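Local structure of pectate lyase (Bacillus subtilis, 5AMV) at residues S253-T258 / R282-Q287; N233-S238 / L264-H269; Y319-V324 / A344-G349. The protein cleaves polygalacturonate by calcium-dependent elimination, leaving oligosaccharides with an unsaturated galacturonosyl group at their non-reducing ends. All blocks are in the same frame, centred on the assembly; numbering follows the deposited sequence. Where two conformers were deposited one is given.

Contact 1 of 3, residues S253-T258 / R282-Q287. With ADA (alpha-D-galactopyranuronic acid), chain B.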
# COMPACT_ATOMS: atom_id res chain seq x y z
N SER A 253 9.83 -0.20 7.17
CA SER A 253 9.80 1.28 7.18
C SER A 253 11.16 1.91 7.51
O SER A 253 11.34 3.12 7.34
CB SER A 253 8.80 1.74 8.23
OG SER A 253 9.26 1.27 9.50
N SER A 254 12.12 1.12 7.99
CA SER A 254 13.40 1.72 8.44
C SER A 254 14.59 0.77 8.46
O SER A 254 14.47 -0.39 8.85
CB SER A 254 13.18 2.28 9.86
OG SER A 254 14.39 2.84 10.35
N ASP A 255 15.75 1.27 8.04
CA ASP A 255 17.00 0.52 8.12
C ASP A 255 17.33 0.14 9.59
O ASP A 255 17.94 -0.88 9.85
CB ASP A 255 18.15 1.35 7.54
CG ASP A 255 18.13 1.39 6.01
OD1 ASP A 255 17.18 0.86 5.38
OD2 ASP A 255 19.10 1.92 5.43
N SER A 256 16.89 0.98 10.53
CA SER A 256 17.13 0.78 11.96
C SER A 256 16.23 -0.28 12.58
O SER A 256 16.51 -0.78 13.67
CB SER A 256 16.97 2.11 12.71
OG SER A 256 18.06 2.96 12.45
N LYS A 257 15.14 -0.63 11.90
CA LYS A 257 14.23 -1.64 12.43
C LYS A 257 14.72 -3.06 12.14
O LYS A 257 14.09 -3.78 11.38
CB LYS A 257 12.80 -1.39 11.91
CG LYS A 257 11.68 -2.03 12.74
CD LYS A 257 11.28 -1.12 13.89
CE LYS A 257 10.28 -1.81 14.81
NZ LYS A 257 9.83 -0.90 15.90
N THR A 258 15.82 -3.49 12.79
CA THR A 258 16.42 -4.80 12.52
C THR A 258 15.56 -5.94 13.03
O THR A 258 15.73 -7.09 12.61
CB THR A 258 17.84 -4.90 13.10
OG1 THR A 258 17.80 -4.57 14.51
CG2 THR A 258 18.77 -3.91 12.37
N ARG A 282 9.03 -1.61 -2.48
CA ARG A 282 10.36 -1.32 -1.90
C ARG A 282 10.48 -2.13 -0.63
O ARG A 282 9.60 -2.02 0.23
CB ARG A 282 10.48 0.16 -1.54
CG ARG A 282 11.89 0.59 -1.15
CD ARG A 282 11.84 1.70 -0.13
NE ARG A 282 13.11 2.37 0.04
CZ ARG A 282 14.13 1.91 0.79
NH1 ARG A 282 14.03 0.75 1.44
NH2 ARG A 282 15.26 2.62 0.92
N VAL A 283 11.54 -2.93 -0.48
CA VAL A 283 11.61 -3.88 0.63
C VAL A 283 12.86 -3.65 1.47
O VAL A 283 13.92 -3.40 0.93
CB VAL A 283 11.66 -5.34 0.08
CG1 VAL A 283 11.81 -6.40 1.21
CG2 VAL A 283 10.38 -5.66 -0.78
N ARG A 284 12.69 -3.68 2.78
CA ARG A 284 13.82 -3.91 3.69
C ARG A 284 13.58 -5.25 4.37
O ARG A 284 12.44 -5.57 4.70
CB ARG A 284 13.92 -2.80 4.74
CG ARG A 284 14.23 -1.42 4.21
CD ARG A 284 14.02 -0.42 5.35
NE ARG A 284 14.46 0.92 5.00
CZ ARG A 284 13.67 1.87 4.50
NH1 ARG A 284 12.37 1.66 4.31
NH2 ARG A 284 14.18 3.06 4.22
N PHE A 285 14.65 -6.03 4.54
CA PHE A 285 14.64 -7.25 5.40
C PHE A 285 13.87 -8.46 4.94
O PHE A 285 14.33 -9.59 5.10
CB PHE A 285 14.22 -6.92 6.85
CG PHE A 285 15.18 -5.95 7.54
CD1 PHE A 285 16.46 -6.38 7.91
CD2 PHE A 285 14.82 -4.62 7.74
CE1 PHE A 285 17.37 -5.47 8.51
CE2 PHE A 285 15.72 -3.69 8.34
CZ PHE A 285 17.01 -4.14 8.73
N GLY A 286 12.68 -8.27 4.37
CA GLY A 286 11.79 -9.38 4.21
C GLY A 286 12.07 -10.35 3.08
O GLY A 286 12.67 -10.01 2.05
N GLN A 287 11.61 -11.57 3.31
CA GLN A 287 11.57 -12.62 2.29
C GLN A 287 10.28 -12.44 1.52
O GLN A 287 9.21 -12.92 1.95
CB GLN A 287 11.62 -13.99 2.98
CG GLN A 287 12.99 -14.28 3.62
CD GLN A 287 12.97 -15.58 4.44
OE1 GLN A 287 12.07 -16.41 4.29
NE2 GLN A 287 14.03 -15.78 5.26
C1 ADA B . 12.23 8.68 -2.03
C2 ADA B . 12.29 9.54 -0.75
C3 ADA B . 13.68 9.43 -0.12
C4 ADA B . 14.05 7.99 0.19
C5 ADA B . 13.97 7.18 -1.10
C6 ADA B . 14.08 5.72 -0.73
O2 ADA B . 12.11 10.90 -1.14
O3 ADA B . 13.71 10.16 1.12
O4 ADA B . 13.07 7.47 1.11
O5 ADA B . 12.68 7.35 -1.76
O6B ADA B . 13.12 4.97 -1.07
O6A ADA B . 15.08 5.30 -0.07
O HOH W 1 17.02 0.53 2.70
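D255 and R284 meet in a salt bridge in which NE of R284 gives its hydrogen to OD1 of D255 at 2.7 Å. The oxygen lies in the guanidinium plane but is approached on its anti side, 30° out of the carboxylate plane, and the two flat groups stand 67° apart. A water donates to the same OD1 and accepts from R282 NH1, so one carboxylate oxygen serves R284 directly and R282 through the water. R282 in turn grips the carboxylate of a bound galacturonate: its NE reaches O6B at 2.8 Å and its NH2 reaches O6A at 2.9 Å, a two-pronged, nearly straight pairing. The guanidinium of R284 lies between the S253-S254 backbone on one face and R282 NH1 on the other, 3.3 Å above the plane; D255 probably eases the repulsion between these like charges. Farther out, R284 NH1 donates to G252 O, while F285 turns its ring edge to the carbonyl oxygens of S254 and D255. A type I turn from S254 to K257 shapes the loop. D173 and R279, the inferred catalytic arginine, also bind this sugar. R282 is part of the glycan pocket, with D255 and R284 in the shell next to it, at the substrate-binding cleft of a family 1 polysaccharide lyase.

Contact 2 of 3, residues N233-S238 / L264-H269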
# COMPACT_ATOMS: atom_id res chain seq x y z
N ASN A 233 3.75 -9.75 9.08
CA ASN A 233 4.27 -11.06 8.63
C ASN A 233 3.16 -11.98 8.15
O ASN A 233 2.06 -11.96 8.70
CB ASN A 233 5.01 -11.74 9.82
CG ASN A 233 6.19 -12.58 9.41
OD1 ASN A 233 6.71 -12.52 8.30
ND2 ASN A 233 6.64 -13.42 10.36
N TYR A 234 3.47 -12.80 7.14
CA TYR A 234 2.54 -13.83 6.63
C TYR A 234 1.37 -13.19 5.94
O TYR A 234 0.23 -13.17 6.46
CB TYR A 234 2.08 -14.83 7.69
CG TYR A 234 3.22 -15.48 8.47
CD1 TYR A 234 4.28 -16.10 7.79
CD2 TYR A 234 3.21 -15.47 9.87
CE1 TYR A 234 5.30 -16.72 8.48
CE2 TYR A 234 4.29 -16.08 10.59
CZ TYR A 234 5.30 -16.69 9.86
OH TYR A 234 6.34 -17.31 10.55
N ILE A 235 1.66 -12.68 4.74
CA ILE A 235 0.72 -11.85 4.01
C ILE A 235 0.74 -12.23 2.54
O ILE A 235 1.82 -12.41 1.97
CB ILE A 235 1.16 -10.37 4.12
CG1 ILE A 235 1.07 -9.91 5.59
CG2 ILE A 235 0.30 -9.43 3.21
CD1 ILE A 235 2.01 -8.72 5.91
N THR A 236 -0.43 -12.33 1.93
CA THR A 236 -0.50 -12.54 0.50
C THR A 236 -1.28 -11.38 -0.10
O THR A 236 -2.37 -11.09 0.39
CB THR A 236 -1.21 -13.86 0.18
OG1 THR A 236 -0.39 -14.94 0.66
CG2 THR A 236 -1.42 -14.05 -1.35
N MET A 237 -0.75 -10.74 -1.15
CA MET A 237 -1.52 -9.72 -1.88
C MET A 237 -1.58 -10.20 -3.34
O MET A 237 -0.53 -10.30 -4.00
CB MET A 237 -0.86 -8.35 -1.81
CG MET A 237 -0.50 -7.90 -0.39
SD MET A 237 -0.02 -6.16 -0.45
CE MET A 237 0.60 -6.02 1.23
N SER A 238 -2.79 -10.51 -3.81
CA SER A 238 -2.97 -11.14 -5.10
C SER A 238 -4.03 -10.43 -5.91
O SER A 238 -5.02 -9.94 -5.36
CB SER A 238 -3.33 -12.63 -4.95
OG SER A 238 -4.50 -12.84 -4.14
N LEU A 264 8.13 -9.74 7.67
CA LEU A 264 7.81 -9.14 6.35
C LEU A 264 7.78 -10.23 5.29
O LEU A 264 8.20 -10.03 4.16
CB LEU A 264 8.79 -7.99 5.99
CG LEU A 264 8.73 -6.79 6.96
CD1 LEU A 264 9.85 -5.78 6.78
CD2 LEU A 264 7.34 -6.06 6.84
N LYS A 265 7.27 -11.40 5.64
CA LYS A 265 7.09 -12.50 4.71
C LYS A 265 5.78 -12.25 4.00
O LYS A 265 4.69 -12.47 4.54
CB LYS A 265 7.09 -13.86 5.42
CG LYS A 265 8.48 -14.20 5.94
CD LYS A 265 8.41 -15.52 6.69
CE LYS A 265 9.79 -16.18 6.87
NZ LYS A 265 10.79 -15.29 7.57
N ILE A 266 5.95 -11.81 2.75
CA ILE A 266 4.83 -11.35 1.90
C ILE A 266 4.97 -11.97 0.52
O ILE A 266 6.06 -11.98 -0.08
CB ILE A 266 4.87 -9.82 1.80
CG1 ILE A 266 4.70 -9.19 3.20
CG2 ILE A 266 3.76 -9.32 0.84
CD1 ILE A 266 5.24 -7.75 3.23
N THR A 267 3.86 -12.44 -0.02
CA THR A 267 3.79 -12.90 -1.40
C THR A 267 2.96 -11.94 -2.22
O THR A 267 1.82 -11.66 -1.86
CB THR A 267 3.18 -14.31 -1.48
OG1 THR A 267 3.98 -15.21 -0.72
CG2 THR A 267 3.06 -14.85 -2.92
N LEU A 268 3.54 -11.43 -3.30
CA LEU A 268 2.79 -10.59 -4.24
C LEU A 268 2.64 -11.33 -5.55
O LEU A 268 3.65 -11.59 -6.22
CB LEU A 268 3.54 -9.28 -4.54
CG LEU A 268 3.91 -8.43 -3.31
CD1 LEU A 268 4.55 -7.15 -3.77
CD2 LEU A 268 2.69 -8.07 -2.47
N HIS A 269 1.41 -11.64 -5.93
CA HIS A 269 1.26 -12.23 -7.26
C HIS A 269 0.04 -11.77 -8.03
O HIS A 269 -0.97 -11.44 -7.44
CB HIS A 269 1.37 -13.78 -7.19
CG HIS A 269 0.17 -14.48 -6.60
ND1 HIS A 269 -0.93 -14.84 -7.37
CD2 HIS A 269 -0.09 -14.90 -5.34
CE1 HIS A 269 -1.82 -15.44 -6.59
NE2 HIS A 269 -1.34 -15.50 -5.36
O HOH W 2 8.88 -15.69 10.39
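I235 and I266 adopt matching torsions, each with CG1 anti to the carbonyl carbon (chi1 -65° and -61°), and lie side by side pointing the same way, with I235 CB 3.8 Å from I266 CG1. H269 instead sets CG between its backbone N and carbonyl carbon (chi1 74°), which swings the imidazole across to S238; CB of S238 sits over the ring face, 3.7 Å from the centroid, in a CH-pi contact. On the face shared with the isoleucines, L268 CD2 packs against M237 CB at 3.6 Å and also touches CG and SD of the extended methionine chain. The backbones pair as parallel strands in register, T267 N bonding to I235 O, M237 N to T267 O and H269 N to M237 O. At the corner before the strand, N233 OD1 takes the hydrogen of K265 N at 2.9 Å in the plane of its carbonyl, while K265 O accepts from I235 N and, weakly, from Y234 N. The aliphatic part of K265 runs alongside the Y234 ring. On the opposite face T236 OG1 bonds to D12 O and H269 NE2 to D12 OD1; S238 OG bonds to D197 OD1 and W195 NE1, and T267 OG1 to W14 N. One face is thus apolar, whereas the buried polar one binds the N-terminal segment at D12 and W14, and the D12 carboxylate would probably polarise the H269 imidazole.

Contact 3 of 3, residues Y319-V324 / A344-G349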
# COMPACT_ATOMS: atom_id res chain seq x y z
N TYR A 319 12.51 -12.48 -4.01
CA TYR A 319 12.62 -13.62 -4.88
C TYR A 319 11.54 -13.48 -5.96
O TYR A 319 10.34 -13.66 -5.71
CB TYR A 319 12.46 -14.90 -4.06
CG TYR A 319 12.88 -16.18 -4.74
CD1 TYR A 319 12.06 -16.78 -5.70
CD2 TYR A 319 14.08 -16.79 -4.41
CE1 TYR A 319 12.43 -17.99 -6.37
CE2 TYR A 319 14.45 -17.98 -5.04
CZ TYR A 319 13.63 -18.59 -6.01
OH TYR A 319 14.01 -19.77 -6.62
N ALA A 320 11.99 -13.14 -7.17
CA ALA A 320 11.06 -12.75 -8.22
C ALA A 320 11.02 -13.77 -9.34
O ALA A 320 12.07 -14.25 -9.80
CB ALA A 320 11.43 -11.35 -8.75
N GLN A 321 9.81 -14.17 -9.74
CA GLN A 321 9.66 -15.10 -10.86
C GLN A 321 8.58 -14.66 -11.84
O GLN A 321 7.45 -14.36 -11.46
CB GLN A 321 9.26 -16.50 -10.36
CG GLN A 321 10.31 -17.16 -9.50
CD GLN A 321 9.80 -18.43 -8.89
OE1 GLN A 321 8.95 -18.40 -8.00
NE2 GLN A 321 10.30 -19.56 -9.37
N ASN A 322 8.92 -14.73 -13.12
CA ASN A 322 7.95 -14.55 -14.19
C ASN A 322 7.09 -13.28 -14.09
O ASN A 322 5.84 -13.35 -14.19
CB ASN A 322 7.12 -15.81 -14.40
CG ASN A 322 7.98 -16.98 -14.91
OD1 ASN A 322 9.23 -16.85 -14.99
ND2 ASN A 322 7.35 -18.07 -15.30
N ASN A 323 7.77 -12.15 -13.93
CA ASN A 323 7.13 -10.85 -13.89
C ASN A 323 7.36 -10.14 -15.21
O ASN A 323 8.39 -10.39 -15.86
CB ASN A 323 7.72 -9.99 -12.75
CG ASN A 323 7.43 -10.57 -11.39
OD1 ASN A 323 6.31 -10.47 -10.90
ND2 ASN A 323 8.42 -11.25 -10.78
N VAL A 324 6.44 -9.25 -15.57
CA VAL A 324 6.49 -8.63 -16.92
C VAL A 324 6.39 -7.11 -16.75
O VAL A 324 5.45 -6.64 -16.09
CB VAL A 324 5.28 -9.17 -17.73
CG1 VAL A 324 5.19 -8.46 -19.14
CG2 VAL A 324 5.42 -10.67 -17.93
N ALA A 344 21.25 -8.03 -2.88
CA ALA A 344 20.87 -9.30 -3.46
C ALA A 344 19.44 -9.22 -4.03
O ALA A 344 18.58 -8.55 -3.46
CB ALA A 344 20.93 -10.40 -2.41
N LEU A 345 19.25 -9.93 -5.14
CA LEU A 345 17.93 -10.06 -5.77
C LEU A 345 17.96 -11.34 -6.57
O LEU A 345 18.84 -11.53 -7.44
CB LEU A 345 17.60 -8.85 -6.66
CG LEU A 345 16.42 -8.99 -7.64
CD1 LEU A 345 15.06 -9.06 -6.85
CD2 LEU A 345 16.43 -7.83 -8.61
N TYR A 346 17.03 -12.24 -6.29
CA TYR A 346 16.80 -13.35 -7.19
C TYR A 346 15.73 -12.92 -8.18
O TYR A 346 14.65 -12.55 -7.77
CB TYR A 346 16.30 -14.60 -6.45
CG TYR A 346 16.06 -15.80 -7.34
CD1 TYR A 346 14.90 -15.92 -8.12
CD2 TYR A 346 17.01 -16.81 -7.44
CE1 TYR A 346 14.72 -17.00 -8.97
CE2 TYR A 346 16.83 -17.90 -8.26
CZ TYR A 346 15.69 -18.00 -9.02
OH TYR A 346 15.53 -19.07 -9.87
N ASP A 347 16.02 -12.98 -9.48
CA ASP A 347 14.94 -12.86 -10.45
C ASP A 347 15.15 -13.80 -11.63
O ASP A 347 16.26 -13.95 -12.15
CB ASP A 347 14.64 -11.39 -10.91
CG ASP A 347 15.64 -10.87 -11.90
OD1 ASP A 347 16.80 -10.70 -11.51
OD2 ASP A 347 15.26 -10.61 -13.06
N SER A 348 14.07 -14.45 -11.99
CA SER A 348 14.05 -15.36 -13.12
C SER A 348 12.81 -15.07 -13.98
O SER A 348 11.75 -14.71 -13.47
CB SER A 348 14.10 -16.84 -12.66
OG SER A 348 12.88 -17.31 -12.07
N GLY A 349 12.95 -15.23 -15.27
CA GLY A 349 11.82 -15.07 -16.17
C GLY A 349 11.31 -13.64 -16.34
O GLY A 349 10.19 -13.45 -16.84
O HOH W 3 12.95 -19.70 -10.76
O HOH W 4 10.91 -18.14 -13.38
O HOH W 5 10.66 -12.07 -12.73
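Y319 lays its ring flat on that of Y346. Both tyrosines hold CG anti to the backbone N (chi1 -165° and -179°), and neighbours in register on parallel strands are thereby carried out in the same direction. The result is an offset stack with centroids 3.9 Å apart and planes only 2° from parallel; the Y319 hydroxyl overhangs the partner ring, its OH 3.4 Å from Y346 CZ. A320 follows on the other face, its CB against CB of D347, while its backbone takes part in two bonds: its N donates to Y346 O at 2.8 Å and its O accepts from S348 N. Q321 returns to the tyrosine face. Its NE2 donates to a water that also bonds Y346 OH, linking the two side chains; its OE1 is taken by H289 of the preceding coil. At N322 the backbone N donates to S348 O at 2.9 Å, the last direct hydrogen bond of the pairing. Positive phi interrupts the regular pairing, at N322 within strand 317-326 and at G349 just past strand 346-348. N322 OD1 comes within 3.4 Å of G349 CA and accepts from a second water, while ND2 bonds to D380 O. N323 turns to the coil before, where its OD1 accepts from N293 N and its ND2 donates to V290 O; ND2 also donates to a third water that donates to S348 O. Side chains stacked in register on successive parallel coils, here an aromatic pair, are a hallmark of the parallel beta-helix, the fold of this pectate lyase family.

Overall arrangement
All three contacts join successive coils of one right-handed parallel beta-helix, and together they illustrate how such a fold combines repetition with a local site. Along the chain, contacts 1 and 2 interleave, segments 233-238, 253-258, 264-269 and 282-287 alternating between them, whereas contact 3 follows both. Contact 2 joins strands 235-245 and 266-274, and contact 3 strands 317-326 and 346-348; strand 287-296 bridges the gap, their centres being about 15 Å apart. Contact 1, also centred about 15 Å from contact 2, touches it where R284 O meets L264 CD1; contact 3, about 19 Å from contact 1 between centres, does not touch it. Contacts 2 and 3 thus belong to the stacked strands, contact 1 to loops and short strands beside the substrate.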